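Local coordinates for Afp2 (Serratia entomophila, PDB 6RBN), which probably forms, together with Afp3, part of the contractile sheath around the inner tube of the anti-feeding prophage, a contractile injection machine, at residues K44-F49 against A91-Q96; S72-F75 against K81-L84; T101-A106 against T110-A115; T117-V120 against R125-G128. All coordinates share one frame; numbering follows the deposited sequence.

Contact 1 (K44-F49 against A91-Q96); sequences KPIQVF and ADAVAQ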
loop_
_atom_site.group_PDB
_atom_site.type_symbol
_atom_site.label_atom_id
_atom_site.label_comp_id
_atom_site.label_asym_id
_atom_site.label_seq_id
_atom_site.Cartn_x
_atom_site.Cartn_y
_atom_site.Cartn_z
ATOM N N LYS C 44 -94.554 -21.081 23.110
ATOM C CA LYS C 44 -93.135 -21.165 22.808
ATOM C C LYS C 44 -92.452 -22.079 23.818
ATOM O O LYS C 44 -92.618 -21.878 25.030
ATOM C CB LYS C 44 -92.500 -19.779 22.848
ATOM C CG LYS C 44 -92.909 -18.867 21.709
ATOM C CD LYS C 44 -92.383 -17.451 21.905
ATOM C CE LYS C 44 -91.043 -17.225 21.212
ATOM N NZ LYS C 44 -89.897 -17.897 21.879
ATOM N N PRO C 45 -91.704 -23.086 23.382
ATOM C CA PRO C 45 -91.069 -23.995 24.342
ATOM C C PRO C 45 -89.869 -23.379 25.044
ATOM O O PRO C 45 -89.588 -23.721 26.193
ATOM C CB PRO C 45 -90.661 -25.191 23.471
ATOM C CG PRO C 45 -90.494 -24.621 22.116
ATOM C CD PRO C 45 -91.508 -23.523 21.989
ATOM N N ILE C 46 -89.154 -22.481 24.369
ATOM C CA ILE C 46 -87.986 -21.803 24.924
ATOM C C ILE C 46 -88.158 -20.312 24.678
ATOM O O ILE C 46 -88.360 -19.891 23.533
ATOM C CB ILE C 46 -86.671 -22.297 24.293
ATOM C CG1 ILE C 46 -86.451 -23.783 24.564
ATOM C CG2 ILE C 46 -85.495 -21.500 24.825
ATOM C CD1 ILE C 46 -85.359 -24.390 23.722
ATOM N N GLN C 47 -88.079 -19.513 25.742
ATOM C CA GLN C 47 -88.196 -18.069 25.617
ATOM C C GLN C 47 -87.224 -17.383 26.565
ATOM O O GLN C 47 -86.893 -17.905 27.632
ATOM C CB GLN C 47 -89.637 -17.612 25.860
ATOM C CG GLN C 47 -90.226 -18.036 27.179
ATOM C CD GLN C 47 -91.688 -17.675 27.282
ATOM O OE1 GLN C 47 -92.235 -17.013 26.404
ATOM N NE2 GLN C 47 -92.335 -18.125 28.347
ATOM N N VAL C 48 -86.766 -16.201 26.152
ATOM C CA VAL C 48 -85.617 -15.522 26.739
ATOM C C VAL C 48 -86.082 -14.203 27.336
ATOM O O VAL C 48 -86.701 -13.391 26.641
ATOM C CB VAL C 48 -84.521 -15.275 25.688
ATOM C CG1 VAL C 48 -83.324 -14.568 26.306
ATOM C CG2 VAL C 48 -84.122 -16.569 25.004
ATOM N N PHE C 49 -85.755 -13.979 28.607
ATOM C CA PHE C 49 -86.179 -12.794 29.346
ATOM C C PHE C 49 -84.952 -12.120 29.934
ATOM O O PHE C 49 -84.282 -12.699 30.793
ATOM C CB PHE C 49 -87.161 -13.187 30.448
ATOM C CG PHE C 49 -88.494 -13.633 29.936
ATOM C CD1 PHE C 49 -89.023 -13.096 28.779
ATOM C CD2 PHE C 49 -89.179 -14.651 30.568
ATOM C CE1 PHE C 49 -90.240 -13.522 28.298
ATOM C CE2 PHE C 49 -90.389 -15.085 30.084
ATOM C CZ PHE C 49 -90.921 -14.520 28.951
ATOM N N ALA C 91 -83.251 -30.623 28.246
ATOM C CA ALA C 91 -82.028 -31.263 27.783
ATOM C C ALA C 91 -81.567 -30.703 26.450
ATOM O O ALA C 91 -80.376 -30.784 26.135
ATOM C CB ALA C 91 -82.232 -32.774 27.670
ATOM N N ASP C 92 -82.481 -30.138 25.664
ATOM C CA ASP C 92 -82.104 -29.534 24.395
ATOM C C ASP C 92 -81.612 -28.107 24.580
ATOM O O ASP C 92 -80.667 -27.688 23.908
ATOM C CB ASP C 92 -83.289 -29.554 23.434
ATOM C CG ASP C 92 -83.669 -30.953 23.011
ATOM O OD1 ASP C 92 -82.774 -31.822 22.968
ATOM O OD2 ASP C 92 -84.861 -31.184 22.727
ATOM N N ALA C 93 -82.236 -27.355 25.490
ATOM C CA ALA C 93 -81.919 -25.939 25.640
ATOM C C ALA C 93 -80.543 -25.731 26.256
ATOM O O ALA C 93 -79.883 -24.724 25.976
ATOM C CB ALA C 93 -82.983 -25.252 26.487
ATOM N N VAL C 94 -80.100 -26.659 27.105
ATOM C CA VAL C 94 -78.750 -26.584 27.647
ATOM C C VAL C 94 -77.727 -26.842 26.550
ATOM O O VAL C 94 -76.692 -26.170 26.469
ATOM C CB VAL C 94 -78.604 -27.563 28.825
ATOM C CG1 VAL C 94 -77.178 -27.622 29.321
ATOM C CG2 VAL C 94 -79.510 -27.145 29.958
ATOM N N ALA C 95 -78.026 -27.776 25.654
ATOM C CA ALA C 95 -77.112 -28.117 24.577
ATOM C C ALA C 95 -77.111 -27.105 23.436
ATOM O O ALA C 95 -76.205 -27.151 22.600
ATOM C CB ALA C 95 -77.451 -29.503 24.035
ATOM N N GLN C 96 -78.079 -26.194 23.381
ATOM C CA GLN C 96 -78.172 -25.235 22.285
ATOM C C GLN C 96 -77.729 -23.827 22.641
ATOM O O GLN C 96 -77.150 -23.146 21.797
ATOM C CB GLN C 96 -79.604 -25.164 21.753
ATOM C CG GLN C 96 -80.057 -26.382 20.990
ATOM C CD GLN C 96 -81.489 -26.270 20.531
ATOM O OE1 GLN C 96 -82.167 -25.287 20.817
ATOM N NE2 GLN C 96 -81.962 -27.284 19.822
#
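Ile46 reaches from strand 46-49 to helix 90-97 and meets Ala93 with the end of its longer branch: CD1 lies 3.7 Å from Ala93 CB. The Ile46 side chain leaves the backbone toward the helix. With CG1 anti to the carbonyl carbon (chi1 -62°) and CD1 carried on in an extended line (chi2 167°), the methyl is held out from the strand, while CG2, anti to the backbone N, makes no contact with Ala93. The two CA atoms are 7.4 Å apart, a gap that a short methyl on the helix side and an extended isoleucine on the strand side together fill. One helical turn on, Gln96 also points toward the strand. Its straight chain (chi2 178°) ends in an amide that presents the carbonyl side, with OE1 at 4.4 Å from Ile46 CD1, a loose approach to a methyl and no polar bond. Strand 46-49 is an outermost strand of the mixed sheet within this chain and runs antiparallel to strand 82-86. Ala93 also packs on Val85 and Leu31 of the next strands, and the backbone oxygen of Gln96 accepts a hydrogen bond from Arg305 of a neighbouring Afp3 subunit. With no hydrogen bond across it, the contact is held by van der Waals packing of one methyl pair and carries no directional bond of its own.

Contact 2 (S72-F75 against K81-L84); sequences SLWF and KCYL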
loop_
_atom_site.group_PDB
_atom_site.type_symbol
_atom_site.label_atom_id
_atom_site.label_comp_id
_atom_site.label_asym_id
_atom_site.label_seq_id
_atom_site.Cartn_x
_atom_site.Cartn_y
_atom_site.Cartn_z
ATOM N N SER C 72 -90.468 -13.731 39.509
ATOM C CA SER C 72 -90.660 -12.485 40.242
ATOM C C SER C 72 -89.719 -12.386 41.433
ATOM O O SER C 72 -89.311 -11.286 41.808
ATOM C CB SER C 72 -92.110 -12.362 40.701
ATOM O OG SER C 72 -92.419 -13.359 41.653
ATOM N N LEU C 73 -89.355 -13.524 42.024
ATOM C CA LEU C 73 -88.354 -13.560 43.078
ATOM C C LEU C 73 -86.942 -13.532 42.509
ATOM O O LEU C 73 -86.008 -13.149 43.218
ATOM C CB LEU C 73 -88.596 -14.807 43.938
ATOM C CG LEU C 73 -88.077 -15.036 45.360
ATOM C CD1 LEU C 73 -86.662 -15.543 45.405
ATOM C CD2 LEU C 73 -88.215 -13.760 46.168
ATOM N N TRP C 74 -86.777 -13.905 41.238
ATOM C CA TRP C 74 -85.482 -13.807 40.572
ATOM C C TRP C 74 -85.112 -12.363 40.276
ATOM O O TRP C 74 -84.014 -11.911 40.618
ATOM C CB TRP C 74 -85.494 -14.616 39.274
ATOM C CG TRP C 74 -84.267 -14.421 38.438
ATOM C CD1 TRP C 74 -84.150 -13.645 37.325
ATOM C CD2 TRP C 74 -82.981 -15.009 38.648
ATOM N NE1 TRP C 74 -82.875 -13.709 36.831
ATOM C CE2 TRP C 74 -82.137 -14.542 37.625
ATOM C CE3 TRP C 74 -82.463 -15.885 39.602
ATOM C CZ2 TRP C 74 -80.805 -14.917 37.533
ATOM C CZ3 TRP C 74 -81.150 -16.265 39.499
ATOM C CH2 TRP C 74 -80.332 -15.780 38.478
ATOM N N PHE C 75 -86.009 -11.625 39.620
ATOM C CA PHE C 75 -85.660 -10.301 39.127
ATOM C C PHE C 75 -85.621 -9.239 40.212
ATOM O O PHE C 75 -85.059 -8.165 39.981
ATOM C CB PHE C 75 -86.628 -9.856 38.032
ATOM C CG PHE C 75 -86.463 -10.596 36.741
ATOM C CD1 PHE C 75 -85.361 -10.364 35.939
ATOM C CD2 PHE C 75 -87.430 -11.476 36.300
ATOM C CE1 PHE C 75 -85.208 -11.033 34.748
ATOM C CE2 PHE C 75 -87.282 -12.144 35.108
ATOM C CZ PHE C 75 -86.174 -11.917 34.330
ATOM N N LYS C 81 -80.254 -12.308 32.369
ATOM C CA LYS C 81 -81.066 -13.055 31.431
ATOM C C LYS C 81 -81.306 -14.466 31.955
ATOM O O LYS C 81 -80.491 -15.029 32.689
ATOM C CB LYS C 81 -80.417 -13.086 30.047
ATOM C CG LYS C 81 -79.129 -13.862 29.945
ATOM C CD LYS C 81 -78.558 -13.741 28.547
ATOM C CE LYS C 81 -79.413 -14.495 27.545
ATOM N NZ LYS C 81 -78.826 -14.469 26.178
ATOM N N CYS C 82 -82.459 -15.015 31.598
ATOM C CA CYS C 82 -82.891 -16.304 32.108
ATOM C C CYS C 82 -83.875 -16.895 31.117
ATOM O O CYS C 82 -84.424 -16.190 30.267
ATOM C CB CYS C 82 -83.522 -16.169 33.491
ATOM S SG CYS C 82 -84.982 -15.142 33.475
ATOM N N TYR C 83 -84.086 -18.201 31.230
ATOM C CA TYR C 83 -84.794 -18.972 30.219
ATOM C C TYR C 83 -85.971 -19.697 30.853
ATOM O O TYR C 83 -85.809 -20.362 31.881
ATOM C CB TYR C 83 -83.853 -19.990 29.565
ATOM C CG TYR C 83 -82.717 -19.399 28.750
ATOM C CD1 TYR C 83 -82.800 -18.136 28.194
ATOM C CD2 TYR C 83 -81.540 -20.105 28.577
ATOM C CE1 TYR C 83 -81.750 -17.603 27.471
ATOM C CE2 TYR C 83 -80.490 -19.578 27.854
ATOM C CZ TYR C 83 -80.601 -18.329 27.304
ATOM O OH TYR C 83 -79.561 -17.799 26.583
ATOM N N LEU C 84 -87.151 -19.563 30.251
ATOM C CA LEU C 84 -88.277 -20.446 30.544
ATOM C C LEU C 84 -88.317 -21.555 29.509
ATOM O O LEU C 84 -88.618 -21.312 28.338
ATOM C CB LEU C 84 -89.606 -19.702 30.557
ATOM C CG LEU C 84 -89.977 -18.937 31.811
ATOM C CD1 LEU C 84 -91.305 -18.238 31.603
ATOM C CD2 LEU C 84 -90.053 -19.913 32.968
#
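Cys82 SG sits against two aromatic rings of helix 66-75, Phe75 and Trp74, in a double sulfur-aromatic contact. Phe75 comes closer, its far carbon CZ lying 3.5 Å from SG. The sulfur stands 4.6 Å from the centroid of that ring and 56° off its normal, an oblique approach. Toward Trp74 it is similarly slanted, 4.7 Å from the centroid of the five-membered ring, where CD1 is the nearer carbon. Cys82 has SG between its backbone N and carbonyl carbon (chi1 62°), which turns the sulfur to the helix, and its CB passes Trp74 NE1 at 4.2 Å. A short connection without helix or strand joins helix 66-75 to strand 82-86, and the helix packs on the sheet, an alpha-beta packing in which the strand lies between strands 46-49 and 30-34. Within 72-75 the two rings also pack together, Trp74 CD1 standing 3.7 Å above the centre of the Phe75 ring. Trp74 meets Phe32 of strand 30-34 edge-to-face, and Cys82 is further packed by Leu71 and Pro30. Beyond the rings, Lys81 NZ gives Tyr83 OH a weak hydrogen bond of 3.4 Å.

Contact 3 (T101-A106 against T110-A115); sequences TLIVAA and TTTYTA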
loop_
_atom_site.group_PDB
_atom_site.type_symbol
_atom_site.label_atom_id
_atom_site.label_comp_id
_atom_site.label_asym_id
_atom_site.label_seq_id
_atom_site.Cartn_x
_atom_site.Cartn_y
_atom_site.Cartn_z
ATOM N N THR C 101 -75.890 -21.869 33.251
ATOM C CA THR C 101 -75.103 -22.388 34.359
ATOM C C THR C 101 -75.947 -23.068 35.423
ATOM O O THR C 101 -75.444 -23.935 36.138
ATOM C CB THR C 101 -74.293 -21.262 35.003
ATOM O OG1 THR C 101 -75.183 -20.268 35.516
ATOM C CG2 THR C 101 -73.377 -20.621 33.985
ATOM N N LEU C 102 -77.216 -22.697 35.546
ATOM C CA LEU C 102 -78.112 -23.247 36.551
ATOM C C LEU C 102 -79.339 -23.856 35.893
ATOM O O LEU C 102 -79.875 -23.306 34.928
ATOM C CB LEU C 102 -78.552 -22.167 37.539
ATOM C CG LEU C 102 -77.515 -21.619 38.510
ATOM C CD1 LEU C 102 -78.072 -20.404 39.208
ATOM C CD2 LEU C 102 -77.169 -22.690 39.519
ATOM N N ILE C 103 -79.784 -24.992 36.417
ATOM C CA ILE C 103 -81.080 -25.565 36.071
ATOM C C ILE C 103 -81.940 -25.493 37.322
ATOM O O ILE C 103 -81.689 -26.201 38.305
ATOM C CB ILE C 103 -80.965 -27.001 35.549
ATOM C CG1 ILE C 103 -80.214 -27.021 34.223
ATOM C CG2 ILE C 103 -82.339 -27.616 35.375
ATOM C CD1 ILE C 103 -79.913 -28.404 33.726
ATOM N N VAL C 104 -82.948 -24.636 37.292
ATOM C CA VAL C 104 -83.766 -24.339 38.456
ATOM C C VAL C 104 -85.111 -25.022 38.244
ATOM O O VAL C 104 -85.935 -24.566 37.447
ATOM C CB VAL C 104 -83.923 -22.830 38.664
ATOM C CG1 VAL C 104 -84.811 -22.551 39.843
ATOM C CG2 VAL C 104 -82.569 -22.186 38.860
ATOM N N ALA C 105 -85.332 -26.129 38.950
ATOM C CA ALA C 105 -86.602 -26.847 38.899
ATOM C C ALA C 105 -87.629 -26.040 39.679
ATOM O O ALA C 105 -87.701 -26.108 40.904
ATOM C CB ALA C 105 -86.452 -28.252 39.461
ATOM N N ALA C 106 -88.424 -25.252 38.962
ATOM C CA ALA C 106 -89.385 -24.346 39.588
ATOM C C ALA C 106 -90.694 -25.098 39.825
ATOM O O ALA C 106 -91.680 -24.948 39.101
ATOM C CB ALA C 106 -89.595 -23.112 38.724
ATOM N N THR C 110 -89.349 -35.316 38.560
ATOM C CA THR C 110 -89.361 -36.622 37.884
ATOM C C THR C 110 -89.296 -36.543 36.360
ATOM O O THR C 110 -89.258 -37.578 35.690
ATOM C CB THR C 110 -90.570 -37.482 38.294
ATOM O OG1 THR C 110 -91.793 -36.894 37.830
ATOM C CG2 THR C 110 -90.624 -37.653 39.811
ATOM N N THR C 111 -89.275 -35.343 35.801
ATOM C CA THR C 111 -89.038 -35.118 34.381
ATOM C C THR C 111 -87.848 -34.206 34.157
ATOM O O THR C 111 -87.054 -34.433 33.239
ATOM C CB THR C 111 -90.292 -34.520 33.729
ATOM O OG1 THR C 111 -91.413 -35.367 33.997
ATOM C CG2 THR C 111 -90.129 -34.407 32.222
ATOM N N THR C 112 -87.698 -33.185 35.002
ATOM C CA THR C 112 -86.442 -32.456 35.087
ATOM C C THR C 112 -85.321 -33.361 35.583
ATOM O O THR C 112 -84.183 -33.240 35.119
ATOM C CB THR C 112 -86.619 -31.241 36.003
ATOM O OG1 THR C 112 -87.660 -30.412 35.483
ATOM C CG2 THR C 112 -85.356 -30.407 36.090
ATOM N N TYR C 113 -85.640 -34.307 36.475
ATOM C CA TYR C 113 -84.624 -35.169 37.079
ATOM C C TYR C 113 -84.002 -36.099 36.046
ATOM O O TYR C 113 -82.782 -36.284 36.015
ATOM C CB TYR C 113 -85.226 -36.010 38.209
ATOM C CG TYR C 113 -85.792 -35.270 39.403
ATOM C CD1 TYR C 113 -85.501 -33.936 39.644
ATOM C CD2 TYR C 113 -86.633 -35.926 40.295
ATOM C CE1 TYR C 113 -86.038 -33.277 40.728
ATOM C CE2 TYR C 113 -87.168 -35.273 41.384
ATOM C CZ TYR C 113 -86.864 -33.950 41.595
ATOM O OH TYR C 113 -87.390 -33.282 42.674
ATOM N N THR C 114 -84.832 -36.695 35.187
ATOM C CA THR C 114 -84.317 -37.601 34.169
ATOM C C THR C 114 -83.663 -36.867 33.007
ATOM O O THR C 114 -82.922 -37.491 32.244
ATOM C CB THR C 114 -85.429 -38.514 33.644
ATOM O OG1 THR C 114 -84.871 -39.464 32.730
ATOM C CG2 THR C 114 -86.505 -37.714 32.943
ATOM N N ALA C 115 -83.913 -35.570 32.859
ATOM C CA ALA C 115 -83.212 -34.755 31.881
ATOM C C ALA C 115 -82.044 -33.994 32.485
ATOM O O ALA C 115 -81.200 -33.489 31.741
ATOM C CB ALA C 115 -84.178 -33.773 31.215
#
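Ala105 and Thr112 bring the two backbones nearest, their CA atoms 6.8 Å apart, where strand 102-105 passes the start of helix 112-122. The first helical turn is loosely bonded, with Ala115 N donating weakly to Thr111 O at 3.4 Å and to Thr112 O at 3.3 Å. Thr112 does the touching through its methyl: CG2 lies 4.1 Å from Ala105 CB and 4.2 Å from Ile103 CG2. Placed anti to the backbone N, this methyl projects toward the strand between the two residues, which are two apart and so face the same side of the sheet. The side chains of Ile103 and Thr112 run past one another in opposing senses, their CG2 methyls in contact. This is the first half of a beta-alpha-beta unit, strand 102-105, helix 112-122 and strand 127-129, with both strands parallel and adjacent. Val104, whose CB points away from helix 112-122, instead packs on Ser174 and Ala178 of helix 173-187, so helices lie over both faces of the sheet here. Thr112 also touches Ala33 of the neighbouring strand 30-34. Before the helix, the backbone N of Thr110 rests 3.3 Å above the Tyr113 ring, nearer its margin than its centre.

Contact 4 (T117-V120 against R125-G128); sequences TTVV and RIFG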
loop_
_atom_site.group_PDB
_atom_site.type_symbol
_atom_site.label_atom_id
_atom_site.label_comp_id
_atom_site.label_asym_id
_atom_site.label_seq_id
_atom_site.Cartn_x
_atom_site.Cartn_y
_atom_site.Cartn_z
ATOM N N THR C 117 -79.896 -35.672 34.533
ATOM C CA THR C 117 -78.854 -36.686 34.423
ATOM C C THR C 117 -78.439 -36.962 32.983
ATOM O O THR C 117 -77.417 -37.622 32.771
ATOM C CB THR C 117 -79.317 -37.980 35.089
ATOM O OG1 THR C 117 -78.250 -38.936 35.073
ATOM C CG2 THR C 117 -80.519 -38.555 34.368
ATOM N N THR C 118 -79.201 -36.485 31.999
ATOM C CA THR C 118 -78.769 -36.585 30.609
ATOM C C THR C 118 -77.647 -35.599 30.316
ATOM O O THR C 118 -76.589 -35.984 29.807
ATOM C CB THR C 118 -79.954 -36.344 29.675
ATOM O OG1 THR C 118 -80.953 -37.343 29.907
ATOM C CG2 THR C 118 -79.514 -36.402 28.229
ATOM N N VAL C 119 -77.853 -34.323 30.646
ATOM C CA VAL C 119 -76.863 -33.303 30.318
ATOM C C VAL C 119 -75.645 -33.354 31.230
ATOM O O VAL C 119 -74.606 -32.777 30.890
ATOM C CB VAL C 119 -77.486 -31.897 30.356
ATOM C CG1 VAL C 119 -78.613 -31.796 29.352
ATOM C CG2 VAL C 119 -77.982 -31.562 31.741
ATOM N N VAL C 120 -75.735 -34.024 32.378
ATOM C CA VAL C 120 -74.561 -34.203 33.225
ATOM C C VAL C 120 -73.644 -35.273 32.650
ATOM O O VAL C 120 -72.424 -35.089 32.584
ATOM C CB VAL C 120 -74.997 -34.520 34.666
ATOM C CG1 VAL C 120 -73.824 -34.971 35.510
ATOM C CG2 VAL C 120 -75.611 -33.293 35.292
ATOM N N ARG C 125 -71.573 -28.862 32.345
ATOM C CA ARG C 125 -71.034 -27.964 33.381
ATOM C C ARG C 125 -72.119 -27.133 34.060
ATOM O O ARG C 125 -71.944 -25.939 34.310
ATOM C CB ARG C 125 -69.954 -27.039 32.816
ATOM C CG ARG C 125 -68.805 -27.712 32.107
ATOM C CD ARG C 125 -67.971 -28.565 33.021
ATOM N NE ARG C 125 -68.349 -29.970 32.992
ATOM C CZ ARG C 125 -67.901 -30.871 33.857
ATOM N NH1 ARG C 125 -67.067 -30.499 34.811
ATOM N NH2 ARG C 125 -68.281 -32.135 33.769
ATOM N N ILE C 126 -73.254 -27.755 34.347
ATOM C CA ILE C 126 -74.374 -27.068 34.946
ATOM C C ILE C 126 -74.506 -27.487 36.405
ATOM O O ILE C 126 -73.842 -28.404 36.875
ATOM C CB ILE C 126 -75.676 -27.303 34.138
ATOM C CG1 ILE C 126 -75.804 -28.766 33.701
ATOM C CG2 ILE C 126 -75.718 -26.391 32.934
ATOM C CD1 ILE C 126 -76.514 -29.680 34.657
ATOM N N PHE C 127 -75.369 -26.792 37.140
ATOM C CA PHE C 127 -75.653 -27.122 38.530
ATOM C C PHE C 127 -77.156 -27.050 38.738
ATOM O O PHE C 127 -77.775 -26.026 38.443
ATOM C CB PHE C 127 -74.934 -26.169 39.487
ATOM C CG PHE C 127 -75.022 -26.577 40.924
ATOM C CD1 PHE C 127 -74.210 -27.584 41.417
ATOM C CD2 PHE C 127 -75.918 -25.967 41.783
ATOM C CE1 PHE C 127 -74.284 -27.969 42.735
ATOM C CE2 PHE C 127 -75.998 -26.351 43.103
ATOM C CZ PHE C 127 -75.180 -27.355 43.577
ATOM N N GLY C 128 -77.739 -28.133 39.237
ATOM C CA GLY C 128 -79.177 -28.212 39.392
ATOM C C GLY C 128 -79.650 -27.793 40.773
ATOM O O GLY C 128 -78.983 -28.014 41.773
#
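Ile126 wedges its CD1 methyl between Val119 and Val120, two neighbouring residues of helix 112-122. The apolar contacts are even: CD1 is 3.8 Å from Val119 CG2 and 3.8 Å from Val120 CG2, and Ile126 CG1 lies 4.1 Å from Val119 CG2. This fit arises because Ile126 CG1 lies between its backbone N and carbonyl carbon (chi1 43°) and the chain then bends (chi2 90°), which swings CD1 across toward the helix. Val119 crosses this isoleucine at about a right angle, Val120 at a slant. These contacts complete the return half of the beta-alpha-beta unit, in which the helix leads by a short turn into strand 127-129. Ile126, just before the strand, packs also on Ile103 of the parallel strand 102-105 and on Val94 of helix 90-97, so it takes part in the apolar packing between helices and sheet. In the backbone, the turn brings Val120 CA within 7.2 Å of Arg125 CA. Arg125 takes a left-handed helical backbone conformation, consistent with the sharp change of direction there. The charged contacts are made by Arg125: NH1 forms salt bridges with Glu260 of helix 250-267 and with Glu14 of a neighbouring Afp3 subunit, one within the chain and one across the subunit boundary, with the like-charged Arg253 also close.

In the fold
All four contacts join a helix to a strand, or to the residues leading into it, of one mixed sheet, whose strands run 46-49, 82-86, 30-34, 102-105, 127-129, 156-157 across it. Along the chain contact 2 is nested inside the loop closed by contact 1, and contacts 3 and 4 follow in series. Contacts 3 and 4 are nearest, with centres 8 Å apart, sharing helix 112-122 and neighbouring strands; contacts 2 and 4 lie farthest apart, at 19 Å, and do not touch. Helix 90-97 of contact 1 packs against both contacts 3 and 4, through Val94 on Ile103 and Ala91 on Val119. Contacts 1 and 4 reach Afp3, linking this core to the sheath assembly.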